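Local structure of KLLA0C04147p (Kluyveromyces lactis, 5H2D) at residues D94-L100 / E266-G270; D235-F241 / V254-N260. The protein binds ergosterol in its OSBP-related domain (ORD), the part of the longer protein described here, and probably transfers sterol between membranes. Residues are numbered along the deposited sequence.

Interaction 1: D94-L100 / E266-G270; sequences DSTLRLL and EWIFG
A helix packs here on the curled antiparallel sheet of the ORD barrel: the first turns of helix 95-108 lie over strand 265-272. Across these short segments the axes approach to 8.6 Å and run nearly parallel, at 14°; CA of T96 lies 6.9 Å from CA of E266, and CA of L100 7.1 Å from CA of W267. A classic beta bulge, E266 and W267 opposite V258, turns two consecutive side chains toward the helix. E266 adopts phi/psi -108/-34, the rest of the strand being extended, and sends its carboxylate to K281. The flat indole of W267 (chi1 m, chi2 89°) is the main bump, resting on the helix start. L97 CD1 lies over one face of the W267 indole, 3.9 Å from its six-membered ring centroid, a CH-pi contact. The branched end of L100 fills the hollow between two aromatics, CD2 4.0 Å from W267 CE3 and CD1 3.5 Å from F269 CD2. D94 is the N-cap: OD1 accepts from T96 N (3.0 Å), while OD2 bonds Y310. Threonine suits its place because its p rotamer lets one hydroxyl bond twice: T96 OG1 donates to D94 OD1 (2.8 Å) and accepts from W267 NE1 (2.9 Å).

Interaction 2: D235-F241 / V254-N260; sequences DYCMIHF and VKGEVYN
Strands 236-241 and 254-259 run antiparallel, their axes 4.7 Å apart at closest and their directions at 170°. The hydrogen-bonded pairs are Y236/Y259, M238/E257 and H240/K255, with CA-CA distances of 5.4 Å; the non-hydrogen-bonded pairs C237/V258, I239/G256 and F241/V254 alternate with them at 4.2 to 4.7 Å. Each hydrogen-bonded pair is joined twice: Y236 N to Y259 O 3.1 Å and Y259 N to Y236 O 2.8 Å; M238 N to E257 O 3.0 Å and E257 N to M238 O 2.9 Å; H240 N to K255 O 2.8 Å and K255 N to H240 O 3.2 Å. H240 O also accepts from a water (3.0 Å), which K255 NZ reaches weakly at 3.5 Å. This beta hairpin lies inside the curled ORD sheet, flanked on both sides, and outward-facing backbone groups are paired too: C237, I239 and F241 with strand 219-230, V254, G256 and V258 with strand 265-272. On the face bearing Y236, M238, H240 and Y259, H240 NE2 donates to E257 OE1 (2.8 Å), while H240 ND1 bonds D225. Chi1 m in both residues, with chi2 p in E257, brings the carboxylate to the imidazole diagonally across the strands. Y236, in the p rotamer, offers its ring face to Y259 CB, 3.8 Å from the centroid. The other face is apolar, with I239 CG2 3.7 Å from V254 CG2, a methyl that also lies over the F241 ring in a CH-pi contact, 4.0 Å from its centroid. Glycine suits its place at G256, where an ideal CB would sit a tight 3.1 Å from M238 O.

In the fold
Both interactions build one side of the ORD barrel, with centres 8 Å apart. Strand 253-259 of interaction 2 is the sheet neighbour of strand 265-272 of interaction 1, and the backbones join at the bulge, E266 N lying 2.8 Å from V258 O in a probable hydrogen bond. The helix start also reaches the hairpin: S95 OG lies 2.7 Å from D235 OD2, probably hydrogen-bonded, L99 CD2 packs 3.4 Å from Y236 N, and V258 CG1 lies 3.5 Å from T96 O. Further along, helix 95-108 covers the face bearing C237 and I239, with A103 on C237 and T106 on I239. The F241 side chain, at the end of strand 236-241, is about 9 Å from the bound ergosterol.

Interaction 1: D94-L100 / E266-G270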
# COMPACT_ATOMS: atom_id res chain seq x y z
N ASP A 94 5.64 22.07 -14.04
CA ASP A 94 6.71 21.34 -14.70
C ASP A 94 6.48 19.84 -14.54
O ASP A 94 6.48 19.32 -13.42
CB ASP A 94 8.03 21.78 -14.07
CG ASP A 94 9.23 21.00 -14.56
OD1 ASP A 94 9.11 20.13 -15.44
OD2 ASP A 94 10.34 21.30 -14.05
N SER A 95 6.31 19.12 -15.66
CA SER A 95 5.97 17.70 -15.56
C SER A 95 7.08 16.89 -14.89
O SER A 95 6.79 15.90 -14.22
CB SER A 95 5.66 17.12 -16.94
OG SER A 95 6.79 17.15 -17.80
N THR A 96 8.35 17.29 -15.07
CA THR A 96 9.44 16.54 -14.45
C THR A 96 9.46 16.72 -12.94
O THR A 96 9.90 15.82 -12.22
CB THR A 96 10.80 16.94 -15.05
OG1 THR A 96 11.13 18.28 -14.66
CG2 THR A 96 10.76 16.82 -16.56
N LEU A 97 9.01 17.87 -12.45
CA LEU A 97 8.87 18.10 -11.01
C LEU A 97 7.66 17.36 -10.45
O LEU A 97 7.71 16.85 -9.33
CB LEU A 97 8.79 19.60 -10.72
CG LEU A 97 8.66 20.06 -9.26
CD1 LEU A 97 9.81 19.56 -8.41
CD2 LEU A 97 8.56 21.58 -9.17
N ARG A 98 6.57 17.27 -11.22
CA ARG A 98 5.50 16.36 -10.82
C ARG A 98 6.05 14.94 -10.66
O ARG A 98 5.75 14.26 -9.68
CB ARG A 98 4.36 16.39 -11.84
CG ARG A 98 3.75 17.77 -12.00
CD ARG A 98 2.31 17.71 -12.53
NE ARG A 98 2.25 17.29 -13.94
CZ ARG A 98 2.38 18.13 -14.96
NH1 ARG A 98 2.32 17.68 -16.21
NH2 ARG A 98 2.60 19.42 -14.73
N LEU A 99 6.87 14.49 -11.61
CA LEU A 99 7.43 13.15 -11.54
C LEU A 99 8.33 12.98 -10.31
O LEU A 99 8.32 11.93 -9.67
CB LEU A 99 8.19 12.81 -12.82
CG LEU A 99 8.82 11.42 -12.89
CD1 LEU A 99 7.82 10.33 -12.46
CD2 LEU A 99 9.38 11.11 -14.27
N LEU A 100 9.12 14.00 -9.98
CA LEU A 100 9.96 13.92 -8.79
C LEU A 100 9.11 13.61 -7.56
O LEU A 100 9.46 12.74 -6.74
CB LEU A 100 10.73 15.22 -8.59
CG LEU A 100 11.54 15.34 -7.29
CD1 LEU A 100 12.68 14.33 -7.26
CD2 LEU A 100 12.05 16.76 -7.10
N GLU A 266 16.94 16.03 -15.02
CA GLU A 266 16.35 17.25 -14.49
C GLU A 266 16.43 17.35 -12.98
O GLU A 266 16.56 18.46 -12.45
CB GLU A 266 14.88 17.36 -14.91
CG GLU A 266 14.65 17.47 -16.42
CD GLU A 266 14.39 18.90 -16.86
OE1 GLU A 266 14.68 19.84 -16.07
OE2 GLU A 266 13.87 19.09 -17.98
N TRP A 267 16.34 16.23 -12.28
CA TRP A 267 16.32 16.21 -10.82
C TRP A 267 17.01 14.94 -10.34
O TRP A 267 16.98 13.91 -11.02
CB TRP A 267 14.89 16.25 -10.26
CG TRP A 267 14.00 17.33 -10.81
CD1 TRP A 267 13.20 17.25 -11.91
CD2 TRP A 267 13.80 18.63 -10.25
NE1 TRP A 267 12.52 18.43 -12.08
CE2 TRP A 267 12.87 19.30 -11.08
CE3 TRP A 267 14.31 19.30 -9.14
CZ2 TRP A 267 12.45 20.60 -10.83
CZ3 TRP A 267 13.89 20.59 -8.88
CH2 TRP A 267 12.97 21.23 -9.73
N ILE A 268 17.65 15.03 -9.18
CA ILE A 268 18.10 13.86 -8.45
C ILE A 268 17.55 13.97 -7.03
O ILE A 268 17.20 15.05 -6.56
CB ILE A 268 19.64 13.71 -8.41
CG1 ILE A 268 20.29 15.00 -7.87
CG2 ILE A 268 20.18 13.31 -9.79
CD1 ILE A 268 21.80 14.92 -7.74
N PHE A 269 17.45 12.82 -6.37
CA PHE A 269 16.99 12.80 -4.99
C PHE A 269 17.63 11.62 -4.28
O PHE A 269 18.13 10.69 -4.92
CB PHE A 269 15.45 12.76 -4.90
CG PHE A 269 14.84 11.47 -5.39
CD1 PHE A 269 14.70 10.38 -4.53
CD2 PHE A 269 14.36 11.36 -6.68
CE1 PHE A 269 14.11 9.20 -4.98
CE2 PHE A 269 13.77 10.19 -7.13
CZ PHE A 269 13.65 9.11 -6.27
N GLY A 270 17.61 11.68 -2.96
CA GLY A 270 18.23 10.62 -2.19
C GLY A 270 18.04 10.86 -0.71
O GLY A 270 17.69 11.95 -0.27

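Interaction 2: D235-F241 / V254-N260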
# COMPACT_ATOMS: atom_id res chain seq x y z
N ASP A 235 8.31 11.65 -19.54
CA ASP A 235 9.39 11.64 -18.57
C ASP A 235 9.52 10.26 -17.91
O ASP A 235 8.61 9.43 -17.97
CB ASP A 235 9.12 12.72 -17.53
CG ASP A 235 8.73 14.04 -18.15
OD1 ASP A 235 9.46 14.50 -19.05
OD2 ASP A 235 7.70 14.63 -17.75
N TYR A 236 10.67 10.02 -17.28
CA TYR A 236 10.84 8.76 -16.57
C TYR A 236 11.82 8.95 -15.42
O TYR A 236 12.62 9.89 -15.40
CB TYR A 236 11.32 7.63 -17.50
CG TYR A 236 12.64 7.90 -18.20
CD1 TYR A 236 12.69 8.69 -19.34
CD2 TYR A 236 13.83 7.38 -17.71
CE1 TYR A 236 13.89 8.95 -19.99
CE2 TYR A 236 15.04 7.63 -18.35
CZ TYR A 236 15.06 8.42 -19.49
OH TYR A 236 16.26 8.68 -20.12
N CYS A 237 11.74 8.04 -14.45
CA CYS A 237 12.54 8.15 -13.24
C CYS A 237 13.07 6.78 -12.87
O CYS A 237 12.33 5.80 -12.90
CB CYS A 237 11.71 8.74 -12.08
SG CYS A 237 12.51 8.68 -10.46
N MET A 238 14.36 6.72 -12.53
CA MET A 238 15.01 5.51 -12.04
C MET A 238 15.24 5.66 -10.54
O MET A 238 15.80 6.67 -10.10
CB MET A 238 16.34 5.26 -12.75
CG MET A 238 16.29 5.30 -14.26
SD MET A 238 15.23 4.03 -14.96
CE MET A 238 15.79 2.56 -14.10
N ILE A 239 14.79 4.67 -9.76
CA ILE A 239 14.96 4.65 -8.31
C ILE A 239 15.75 3.42 -7.91
O ILE A 239 15.50 2.31 -8.40
CB ILE A 239 13.60 4.65 -7.58
CG1 ILE A 239 12.70 5.74 -8.15
CG2 ILE A 239 13.83 4.77 -6.06
CD1 ILE A 239 11.35 5.85 -7.45
N HIS A 240 16.69 3.60 -6.99
CA HIS A 240 17.56 2.50 -6.56
C HIS A 240 17.47 2.36 -5.05
O HIS A 240 17.97 3.21 -4.32
CB HIS A 240 18.99 2.76 -7.02
CG HIS A 240 19.08 3.39 -8.38
ND1 HIS A 240 19.06 2.66 -9.54
CD2 HIS A 240 19.13 4.69 -8.75
CE1 HIS A 240 19.12 3.48 -10.58
NE2 HIS A 240 19.16 4.72 -10.13
N PHE A 241 16.79 1.30 -4.59
CA PHE A 241 16.81 0.89 -3.19
C PHE A 241 18.00 -0.03 -2.99
O PHE A 241 18.05 -1.14 -3.55
CB PHE A 241 15.53 0.15 -2.80
CG PHE A 241 14.30 1.01 -2.74
CD1 PHE A 241 13.58 1.30 -3.89
CD2 PHE A 241 13.82 1.46 -1.52
CE1 PHE A 241 12.43 2.09 -3.84
CE2 PHE A 241 12.66 2.24 -1.45
CZ PHE A 241 11.97 2.54 -2.62
N VAL A 254 18.43 5.18 -0.41
CA VAL A 254 17.66 5.24 -1.65
C VAL A 254 18.12 6.47 -2.42
O VAL A 254 18.43 7.51 -1.82
CB VAL A 254 16.14 5.26 -1.38
CG1 VAL A 254 15.75 6.49 -0.59
CG2 VAL A 254 15.35 5.13 -2.69
N LYS A 255 18.21 6.34 -3.74
CA LYS A 255 18.57 7.44 -4.62
C LYS A 255 17.76 7.32 -5.90
O LYS A 255 17.36 6.22 -6.28
CB LYS A 255 20.07 7.46 -5.01
CG LYS A 255 21.01 6.81 -4.02
CD LYS A 255 22.46 6.94 -4.50
CE LYS A 255 22.66 6.37 -5.90
NZ LYS A 255 22.53 4.88 -5.93
N GLY A 256 17.54 8.44 -6.57
CA GLY A 256 16.82 8.41 -7.83
C GLY A 256 17.23 9.54 -8.73
O GLY A 256 17.82 10.54 -8.29
N GLU A 257 16.91 9.38 -10.01
CA GLU A 257 17.19 10.38 -11.04
C GLU A 257 15.95 10.54 -11.91
O GLU A 257 15.36 9.54 -12.32
CB GLU A 257 18.39 9.96 -11.90
CG GLU A 257 19.65 9.61 -11.11
CD GLU A 257 19.63 8.19 -10.55
OE1 GLU A 257 19.16 7.26 -11.24
OE2 GLU A 257 20.10 8.01 -9.40
N VAL A 258 15.58 11.79 -12.19
CA VAL A 258 14.39 12.13 -12.98
C VAL A 258 14.84 12.70 -14.32
O VAL A 258 15.60 13.68 -14.36
CB VAL A 258 13.49 13.13 -12.25
CG1 VAL A 258 12.23 13.40 -13.05
CG2 VAL A 258 13.13 12.62 -10.85
N TYR A 259 14.35 12.12 -15.40
CA TYR A 259 14.73 12.52 -16.75
C TYR A 259 13.52 13.05 -17.52
O TYR A 259 12.40 12.54 -17.36
CB TYR A 259 15.34 11.36 -17.52
CG TYR A 259 16.57 10.78 -16.87
CD1 TYR A 259 17.84 11.26 -17.18
CD2 TYR A 259 16.47 9.72 -15.96
CE1 TYR A 259 18.97 10.73 -16.60
CE2 TYR A 259 17.59 9.18 -15.38
CZ TYR A 259 18.84 9.68 -15.70
OH TYR A 259 19.96 9.13 -15.10
N ASN A 260 13.76 14.05 -18.37
CA ASN A 260 12.75 14.43 -19.34
C ASN A 260 12.75 13.43 -20.50
O ASN A 260 13.55 12.49 -20.54
CB ASN A 260 12.96 15.88 -19.80
CG ASN A 260 14.28 16.08 -20.54
OD1 ASN A 260 14.66 15.28 -21.39
ND2 ASN A 260 14.96 17.17 -20.23
O HOH W 1 20.81 3.17 -3.46